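Local coordinates for type-2 restriction enzyme NlaIV (Neisseria lactamica, PDB 6QM2), which cleaves double-stranded DNA as a type II restriction endonuclease, recognising 5'-GGNNCC-3' and cutting in the middle of that site to leave blunt ends with 5'-phosphates, at residues A[7-12]-A[143-148]; A[92-97]-A[176-181]; A[151-154]-A[160-163]. All blocks are in the same frame, centred on the assembly; numbering follows the deposited sequence. Where two conformers were deposited one is given.

Contact 1: residues A[7-12]-A[143-148]; sequences LTAQQI and LWLKKV
The carboxamide of Gln10 carries the CD2 methyl of Leu145 above one side of its plane. The methyl stands almost over the oxygen, with OE1 3.6 Å from Leu145 CD2, while the carboxamide carbon is a little farther off. On the nitrogen side of the same group, NE2 is hydrogen-bonded to Asp14 one turn further along the helix. A second flat group, the carboxamide of Gln11, takes no part in the contact: its OE1 receives the backbone N of Thr8 at 3.0 Å, in the carbonyl plane and on a lone pair. This is the backbone-N half of a capping box, without the bond from the side chain of Thr8, the N-cap residue; Thr8 OG1 pairs with Glu87.

Leu145 fills the step between Gln10 and Ala9. Its CD2 also lies 3.6 Å from Ala9 O, and its CD1 lies 4.2 Å from Ala9 CB. With CG anti to the backbone N (chi1 -170°), the leucine fork reaches out from the strand to the first turn of the helix, and Gln10 leans in through a bend at chi2 (69°). Helix 9-18 is thereby laid against strand 138-147, an outermost strand of the mixed sheet within this chain, in a protein of the PD-(D/E)XK nuclease clan. Phe13 of the helix packs on both Leu143 and Leu145, Leu17 packs on Leu143, and Asp124 of the neighbouring strand touches both Ala9 and Leu145.

No hydrogen bond or salt bridge joins 7-12 to 143-148. Methyl groups meet the face of an amide and a backbone carbonyl oxygen, so the fit of helix and strand depends on shape and dispersion, while the NE2 of Gln10 is tied back to Asp14 of its own helix.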
loop_
_atom_site.group_PDB
_atom_site.type_symbol
_atom_site.label_atom_id
_atom_site.label_comp_id
_atom_site.label_asym_id
_atom_site.label_seq_id
_atom_site.Cartn_x
_atom_site.Cartn_y
_atom_site.Cartn_z
ATOM N N LEU A 7 -10.486 -13.643 -28.251
ATOM C CA LEU A 7 -9.290 -12.963 -28.763
ATOM C C LEU A 7 -7.987 -13.626 -28.304
ATOM O O LEU A 7 -7.960 -14.411 -27.349
ATOM C CB LEU A 7 -9.306 -11.473 -28.378
ATOM C CG LEU A 7 -9.677 -10.490 -29.497
ATOM C CD1 LEU A 7 -11.027 -10.835 -30.108
ATOM C CD2 LEU A 7 -9.672 -9.049 -28.999
ATOM N N THR A 8 -6.919 -13.299 -29.027
ATOM C CA THR A 8 -5.557 -13.688 -28.672
ATOM C C THR A 8 -4.798 -12.473 -28.114
ATOM O O THR A 8 -5.243 -11.329 -28.258
ATOM C CB THR A 8 -4.806 -14.331 -29.868
ATOM O OG1 THR A 8 -3.582 -14.912 -29.404
ATOM C CG2 THR A 8 -4.482 -13.332 -30.978
ATOM N N ALA A 9 -3.661 -12.736 -27.473
ATOM C CA ALA A 9 -2.852 -11.699 -26.825
ATOM C C ALA A 9 -2.386 -10.596 -27.781
ATOM O O ALA A 9 -2.341 -9.427 -27.400
ATOM C CB ALA A 9 -1.653 -12.331 -26.136
ATOM N N GLN A 10 -2.041 -10.975 -29.011
ATOM C CA GLN A 10 -1.621 -10.015 -30.042
ATOM C C GLN A 10 -2.785 -9.132 -30.516
ATOM O O GLN A 10 -2.589 -7.950 -30.808
ATOM C CB GLN A 10 -0.983 -10.752 -31.230
ATOM C CG GLN A 10 -0.370 -9.860 -32.306
ATOM C CD GLN A 10 0.879 -9.132 -31.849
ATOM O OE1 GLN A 10 1.823 -9.746 -31.355
ATOM N NE2 GLN A 10 0.900 -7.817 -32.034
ATOM N N GLN A 11 -3.985 -9.706 -30.597
ATOM C CA GLN A 11 -5.190 -8.946 -30.945
ATOM C C GLN A 11 -5.541 -7.946 -29.838
ATOM O O GLN A 11 -5.930 -6.816 -30.131
ATOM C CB GLN A 11 -6.378 -9.879 -31.220
ATOM C CG GLN A 11 -6.297 -10.623 -32.550
ATOM C CD GLN A 11 -7.378 -11.686 -32.711
ATOM O OE1 GLN A 11 -7.661 -12.461 -31.794
ATOM N NE2 GLN A 11 -7.983 -11.733 -33.892
ATOM N N ILE A 12 -5.392 -8.368 -28.579
ATOM C CA ILE A 12 -5.604 -7.489 -27.414
ATOM C C ILE A 12 -4.569 -6.359 -27.387
ATOM O O ILE A 12 -4.922 -5.205 -27.146
ATOM C CB ILE A 12 -5.573 -8.280 -26.080
ATOM C CG1 ILE A 12 -6.787 -9.211 -25.992
ATOM C CG2 ILE A 12 -5.571 -7.341 -24.876
ATOM C CD1 ILE A 12 -6.670 -10.288 -24.933
ATOM N N LEU A 143 3.723 0.593 -24.088
ATOM C CA LEU A 143 3.055 -0.705 -23.970
ATOM C C LEU A 143 3.845 -1.739 -24.765
ATOM O O LEU A 143 4.290 -1.460 -25.881
ATOM C CB LEU A 143 1.612 -0.631 -24.478
ATOM C CG LEU A 143 0.716 -1.833 -24.141
ATOM C CD1 LEU A 143 0.355 -1.858 -22.662
ATOM C CD2 LEU A 143 -0.556 -1.832 -24.977
ATOM N N TRP A 144 4.023 -2.923 -24.180
ATOM C CA TRP A 144 4.751 -4.020 -24.819
ATOM C C TRP A 144 3.984 -5.332 -24.719
ATOM O O TRP A 144 3.222 -5.544 -23.772
ATOM C CB TRP A 144 6.109 -4.233 -24.152
ATOM C CG TRP A 144 7.089 -3.111 -24.272
ATOM C CD1 TRP A 144 7.942 -2.873 -25.312
ATOM C CD2 TRP A 144 7.361 -2.104 -23.290
ATOM N NE1 TRP A 144 8.718 -1.770 -25.045
ATOM C CE2 TRP A 144 8.382 -1.277 -23.813
ATOM C CE3 TRP A 144 6.836 -1.813 -22.023
ATOM C CZ2 TRP A 144 8.888 -0.178 -23.111
ATOM C CZ3 TRP A 144 7.342 -0.720 -21.324
ATOM C CH2 TRP A 144 8.359 0.083 -21.870
ATOM N N LEU A 145 4.201 -6.199 -25.709
ATOM C CA LEU A 145 3.809 -7.607 -25.645
ATOM C C LEU A 145 5.066 -8.428 -25.896
ATOM O O LEU A 145 5.609 -8.412 -27.003
ATOM C CB LEU A 145 2.730 -7.936 -26.682
ATOM C CG LEU A 145 2.075 -9.318 -26.542
ATOM C CD1 LEU A 145 1.203 -9.397 -25.293
ATOM C CD2 LEU A 145 1.259 -9.649 -27.778
ATOM N N LYS A 146 5.539 -9.117 -24.859
ATOM C CA LYS A 146 6.816 -9.832 -24.910
ATOM C C LYS A 146 6.699 -11.227 -24.295
ATOM O O LYS A 146 5.780 -11.498 -23.518
ATOM C CB LYS A 146 7.891 -9.034 -24.163
ATOM C CG LYS A 146 8.189 -7.646 -24.728
ATOM C CD LYS A 146 9.288 -7.683 -25.782
ATOM C CE LYS A 146 9.183 -6.511 -26.745
ATOM N NZ LYS A 146 10.309 -6.510 -27.716
ATOM N N LYS A 147 7.631 -12.105 -24.664
ATOM C CA LYS A 147 7.806 -13.410 -24.007
ATOM C C LYS A 147 8.739 -13.251 -22.808
ATOM O O LYS A 147 9.475 -12.268 -22.722
ATOM C CB LYS A 147 8.377 -14.454 -24.983
ATOM C CG LYS A 147 7.333 -15.305 -25.697
ATOM C CD LYS A 147 6.426 -14.489 -26.607
ATOM C CE LYS A 147 5.494 -15.385 -27.414
ATOM N NZ LYS A 147 4.567 -16.189 -26.568
ATOM N N VAL A 148 8.716 -14.221 -21.894
ATOM C CA VAL A 148 9.576 -14.195 -20.692
ATOM C C VAL A 148 11.071 -14.100 -21.029
ATOM O O VAL A 148 11.819 -13.419 -20.336
ATOM C CB VAL A 148 9.315 -15.409 -19.749
ATOM C CG1 VAL A 148 9.785 -16.729 -20.361
ATOM C CG2 VAL A 148 9.964 -15.191 -18.388
#

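Contact 2: residues A[92-97]-A[176-181]; sequences KAFNRN and VWYSIN
Tyr178 meets Phe94 at its rim and Arg96 over one face, and its side chain can be followed outward. CB rests on the indole of Trp144. CG is held between the backbone N and the carbonyl carbon (chi1 52°), which turns the ring toward strand 88-95. The guanidinium of Arg96 stands above the CD1/CE1 half of the ring: Tyr178 CD1 lies 3.5 Å from Arg96 NH2, and CE1 faces both terminal nitrogens of the arginine. In the CD2/CE2 half, CD2 lies over a face of the Trp177 indole, and Tyr178 CE2 comes within 3.5 Å of Phe94 CZ. The tyrosine and phenylalanine rings have nearly parallel planes but meet rim to rim, neither covering the other.

Phe94, Trp177 and Tyr178 thus form an aromatic cluster between strand 88-95, inside the mixed sheet of this PD-(D/E)XK-clan protein, and the loop leading to helix 191-204. Trp177 joins obliquely, its CH2 4.0 Å from Phe94 CE1.

The arginine makes a cation-pi contact with the tyrosine: Arg96 CZ is 4.1 Å from the centroid of the Tyr178 ring and 29° off its normal, with the two planes inclined at 43°. Val176 CG1 sits over the opposite face. Arg96 NE is salt-bridged to Asp142 while the terminal nitrogens face the ring. At the tip, Tyr178 OH is 3.6 Å from Arg96 NH1 and 3.7 Å from Phe94 CE2.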
loop_
_atom_site.group_PDB
_atom_site.type_symbol
_atom_site.label_atom_id
_atom_site.label_comp_id
_atom_site.label_asym_id
_atom_site.label_seq_id
_atom_site.Cartn_x
_atom_site.Cartn_y
_atom_site.Cartn_z
ATOM N N LYS A 92 1.760 -6.963 -16.519
ATOM C CA LYS A 92 2.794 -6.340 -15.693
ATOM C C LYS A 92 2.756 -4.826 -15.853
ATOM O O LYS A 92 2.432 -4.309 -16.925
ATOM C CB LYS A 92 4.181 -6.861 -16.086
ATOM C CG LYS A 92 4.419 -8.331 -15.778
ATOM C CD LYS A 92 4.252 -8.604 -14.297
ATOM C CE LYS A 92 4.857 -9.922 -13.870
ATOM N NZ LYS A 92 4.855 -9.979 -12.387
ATOM N N ALA A 93 3.087 -4.123 -14.773
ATOM C CA ALA A 93 3.118 -2.665 -14.774
ATOM C C ALA A 93 4.298 -2.159 -13.957
ATOM O O ALA A 93 4.618 -2.713 -12.899
ATOM C CB ALA A 93 1.816 -2.109 -14.229
ATOM N N PHE A 94 4.946 -1.116 -14.468
ATOM C CA PHE A 94 6.023 -0.438 -13.755
ATOM C C PHE A 94 6.040 1.046 -14.104
ATOM O O PHE A 94 5.648 1.438 -15.208
ATOM C CB PHE A 94 7.380 -1.087 -14.064
ATOM C CG PHE A 94 7.877 -0.847 -15.468
ATOM C CD1 PHE A 94 7.334 -1.541 -16.540
ATOM C CD2 PHE A 94 8.900 0.063 -15.715
ATOM C CE1 PHE A 94 7.795 -1.329 -17.834
ATOM C CE2 PHE A 94 9.365 0.280 -17.005
ATOM C CZ PHE A 94 8.812 -0.417 -18.067
ATOM N N ASN A 95 6.481 1.865 -13.150
ATOM C CA ASN A 95 6.645 3.293 -13.374
ATOM C C ASN A 95 7.772 3.490 -14.386
ATOM O O ASN A 95 8.903 3.072 -14.139
ATOM C CB ASN A 95 6.966 4.016 -12.062
ATOM C CG ASN A 95 7.076 5.518 -12.238
ATOM O OD1 ASN A 95 8.173 6.051 -12.384
ATOM N ND2 ASN A 95 5.938 6.203 -12.253
ATOM N N ARG A 96 7.449 4.119 -15.516
ATOM C CA ARG A 96 8.372 4.242 -16.651
ATOM C C ARG A 96 9.629 5.076 -16.348
ATOM O O ARG A 96 10.651 4.888 -17.006
ATOM C CB ARG A 96 7.621 4.807 -17.871
ATOM C CG ARG A 96 8.411 4.942 -19.173
ATOM C CD ARG A 96 8.796 3.605 -19.785
ATOM N NE ARG A 96 9.830 3.753 -20.812
ATOM C CZ ARG A 96 11.133 3.930 -20.577
ATOM N NH1 ARG A 96 11.615 4.000 -19.336
ATOM N NH2 ARG A 96 11.974 4.049 -21.601
ATOM N N ASN A 97 9.564 5.972 -15.359
ATOM C CA ASN A 97 10.712 6.833 -15.010
ATOM C C ASN A 97 11.909 6.044 -14.462
ATOM O O ASN A 97 13.057 6.430 -14.697
ATOM C CB ASN A 97 10.319 7.928 -14.004
ATOM C CG ASN A 97 9.129 8.754 -14.465
ATOM O OD1 ASN A 97 8.169 8.947 -13.718
ATOM N ND2 ASN A 97 9.180 9.235 -15.704
ATOM N N VAL A 176 16.378 -4.717 -18.620
ATOM C CA VAL A 176 15.906 -3.508 -19.298
ATOM C C VAL A 176 15.985 -3.755 -20.806
ATOM O O VAL A 176 16.961 -3.404 -21.474
ATOM C CB VAL A 176 16.712 -2.262 -18.875
ATOM C CG1 VAL A 176 16.138 -1.015 -19.531
ATOM C CG2 VAL A 176 16.699 -2.116 -17.357
ATOM N N TRP A 177 14.934 -4.391 -21.309
ATOM C CA TRP A 177 14.813 -4.798 -22.714
ATOM C C TRP A 177 14.639 -3.611 -23.674
ATOM O O TRP A 177 15.102 -3.661 -24.816
ATOM C CB TRP A 177 13.641 -5.792 -22.873
ATOM C CG TRP A 177 12.279 -5.176 -22.657
ATOM C CD1 TRP A 177 11.493 -4.589 -23.605
ATOM C CD2 TRP A 177 11.560 -5.065 -21.416
ATOM N NE1 TRP A 177 10.335 -4.124 -23.038
ATOM C CE2 TRP A 177 10.347 -4.402 -21.696
ATOM C CE3 TRP A 177 11.821 -5.467 -20.097
ATOM C CZ2 TRP A 177 9.391 -4.127 -20.705
ATOM C CZ3 TRP A 177 10.872 -5.191 -19.110
ATOM C CH2 TRP A 177 9.672 -4.529 -19.423
ATOM N N TYR A 178 13.967 -2.560 -23.199
ATOM C CA TYR A 178 13.594 -1.399 -24.031
ATOM C C TYR A 178 14.719 -0.411 -24.368
ATOM O O TYR A 178 14.604 0.317 -25.355
ATOM C CB TYR A 178 12.400 -0.628 -23.419
ATOM C CG TYR A 178 12.544 -0.217 -21.962
ATOM C CD1 TYR A 178 13.362 0.852 -21.588
ATOM C CD2 TYR A 178 11.846 -0.890 -20.955
ATOM C CE1 TYR A 178 13.491 1.229 -20.257
ATOM C CE2 TYR A 178 11.969 -0.521 -19.621
ATOM C CZ TYR A 178 12.789 0.539 -19.276
ATOM O OH TYR A 178 12.913 0.906 -17.957
ATOM N N SER A 179 15.783 -0.392 -23.563
ATOM C CA SER A 179 16.867 0.582 -23.711
ATOM C C SER A 179 17.636 0.407 -25.020
ATOM O O SER A 179 18.084 -0.698 -25.336
ATOM C CB SER A 179 17.843 0.477 -22.535
ATOM O OG SER A 179 18.433 -0.810 -22.466
ATOM N N ILE A 180 17.773 1.501 -25.772
ATOM C CA ILE A 180 18.579 1.520 -27.011
ATOM C C ILE A 180 20.094 1.456 -26.716
ATOM O O ILE A 180 20.878 1.049 -27.579
ATOM C CB ILE A 180 18.235 2.759 -27.892
ATOM C CG1 ILE A 180 18.722 2.557 -29.337
ATOM C CG2 ILE A 180 18.790 4.053 -27.292
ATOM C CD1 ILE A 180 18.193 3.586 -30.315
ATOM N N ASN A 181 20.486 1.873 -25.506
ATOM C CA ASN A 181 21.844 1.674 -24.975
ATOM C C ASN A 181 22.245 0.191 -24.983
ATOM O O ASN A 181 21.680 -0.610 -24.233
ATOM C CB ASN A 181 21.929 2.228 -23.540
ATOM C CG ASN A 181 23.252 1.918 -22.857
ATOM O OD1 ASN A 181 24.323 2.124 -23.426
ATOM N ND2 ASN A 181 23.179 1.424 -21.624
#

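Contact 3: residues A[151-154]-A[160-163]; sequences ITRS and INLQ
Arg153 and Asn161 close a short loop that follows strand 138-147 and runs into strand 162-165, an outermost strand, within this chain, of a three-stranded antiparallel sheet. Across the loop, a single backbone hydrogen bond joins them: Asn161 N donates to Arg153 O at 2.8 Å, from 21° out of the carbonyl plane.

Other polar bonds lie beside this closure. Arg153 folds back on its own segment, its NH1 bound to Ser154 O at 3.0 Å in a nearly straight bond (167°) that lies in the guanidinium plane and should restrain the rotation of the group. Ser154 OG bonds to Ala159 O, so the loop is also tied just before residue 160, and Asn161 ND2 bonds weakly to Arg173 O.

In apolar packing, the side chain of Ile160 turns from the loop to Phe194, Ile198 and Thr201 of helix 191-204. A separate carbon-oxygen contact brings Ile160 CG1 within 3.6 Å of Arg153 O.

The flat groups of Asn161 and Arg153 cross obliquely, carboxamide and guanidinium planes 35° apart. Asn161 CG lies 3.3 Å from Arg153 NH1, and Asn161 ND2 stands 3.4 Å above the guanidinium plane of Arg153, displaced toward its rim.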
loop_
_atom_site.group_PDB
_atom_site.type_symbol
_atom_site.label_atom_id
_atom_site.label_comp_id
_atom_site.label_asym_id
_atom_site.label_seq_id
_atom_site.Cartn_x
_atom_site.Cartn_y
_atom_site.Cartn_z
ATOM N N ILE A 151 12.377 -10.471 -21.883
ATOM C CA ILE A 151 12.468 -9.486 -20.799
ATOM C C ILE A 151 13.391 -9.919 -19.656
ATOM O O ILE A 151 13.351 -9.320 -18.584
ATOM C CB ILE A 151 11.062 -9.109 -20.260
ATOM C CG1 ILE A 151 10.404 -10.273 -19.501
ATOM C CG2 ILE A 151 10.171 -8.656 -21.409
ATOM C CD1 ILE A 151 9.037 -9.939 -18.944
ATOM N N THR A 152 14.214 -10.945 -19.875
ATOM C CA THR A 152 15.202 -11.380 -18.883
ATOM C C THR A 152 16.570 -11.516 -19.526
ATOM O O THR A 152 16.696 -11.572 -20.750
ATOM C CB THR A 152 14.834 -12.725 -18.224
ATOM O OG1 THR A 152 14.489 -13.678 -19.234
ATOM C CG2 THR A 152 13.673 -12.554 -17.266
ATOM N N ARG A 153 17.585 -11.572 -18.671
ATOM C CA ARG A 153 18.977 -11.637 -19.089
ATOM C C ARG A 153 19.784 -12.439 -18.075
ATOM O O ARG A 153 19.231 -12.975 -17.110
ATOM C CB ARG A 153 19.537 -10.216 -19.218
ATOM C CG ARG A 153 19.426 -9.355 -17.961
ATOM C CD ARG A 153 20.453 -8.230 -17.970
ATOM N NE ARG A 153 20.166 -7.189 -16.980
ATOM C CZ ARG A 153 20.427 -7.261 -15.672
ATOM N NH1 ARG A 153 20.990 -8.341 -15.126
ATOM N NH2 ARG A 153 20.108 -6.229 -14.892
ATOM N N SER A 154 21.090 -12.527 -18.304
ATOM C CA SER A 154 22.012 -13.050 -17.304
ATOM C C SER A 154 22.399 -11.936 -16.332
ATOM O O SER A 154 21.953 -10.795 -16.472
ATOM C CB SER A 154 23.255 -13.626 -17.980
ATOM O OG SER A 154 23.979 -14.439 -17.079
ATOM N N ILE A 160 21.128 -16.708 -14.791
ATOM C CA ILE A 160 19.965 -15.832 -15.027
ATOM C C ILE A 160 19.922 -14.711 -13.986
ATOM O O ILE A 160 20.411 -14.883 -12.866
ATOM C CB ILE A 160 18.621 -16.621 -15.043
ATOM C CG1 ILE A 160 17.493 -15.751 -15.620
ATOM C CG2 ILE A 160 18.243 -17.142 -13.655
ATOM C CD1 ILE A 160 16.270 -16.526 -16.045
ATOM N N ASN A 161 19.352 -13.566 -14.371
ATOM C CA ASN A 161 19.220 -12.419 -13.474
ATOM C C ASN A 161 18.270 -12.729 -12.327
ATOM O O ASN A 161 17.085 -12.975 -12.544
ATOM C CB ASN A 161 18.734 -11.172 -14.223
ATOM C CG ASN A 161 18.761 -9.920 -13.354
ATOM O OD1 ASN A 161 19.621 -9.771 -12.482
ATOM N ND2 ASN A 161 17.818 -9.013 -13.591
ATOM N N LEU A 162 18.814 -12.695 -11.112
ATOM C CA LEU A 162 18.113 -13.096 -9.902
ATOM C C LEU A 162 18.145 -12.010 -8.842
ATOM O O LEU A 162 18.927 -11.058 -8.911
ATOM C CB LEU A 162 18.775 -14.336 -9.315
ATOM C CG LEU A 162 18.648 -15.618 -10.127
ATOM C CD1 LEU A 162 19.691 -16.620 -9.657
ATOM C CD2 LEU A 162 17.243 -16.186 -10.026
ATOM N N GLN A 163 17.272 -12.194 -7.861
ATOM C CA GLN A 163 17.257 -11.438 -6.625
ATOM C C GLN A 163 17.885 -12.402 -5.624
ATOM O O GLN A 163 17.275 -13.405 -5.252
ATOM C CB GLN A 163 15.808 -11.048 -6.283
ATOM C CG GLN A 163 15.443 -10.778 -4.824
ATOM C CD GLN A 163 13.933 -10.813 -4.602
ATOM O OE1 GLN A 163 13.443 -11.453 -3.669
ATOM N NE2 GLN A 163 13.187 -10.141 -5.477
#

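Contacts 1 and 2 share the mixed sheet, and their centres lie about 16 Å apart. Contact 1 joins helix 9-18 to strand 138-147, contact 2 joins strand 88-95 to the loop 176-181, and their segments alternate along the chain. They meet at Trp144, whose CZ3 is 3.6 Å from Phe94 CE1: Leu145 faces the helix while Trp144 belongs with the aromatic cluster. Contact 3 follows contact 1 in sequence and is nested inside the loop closed by contact 2, about 14 Å from it between centres. Ile151 touches both Lys146 and Trp177, and so links the region of the mixed sheet to the smaller sheet by side-chain packing.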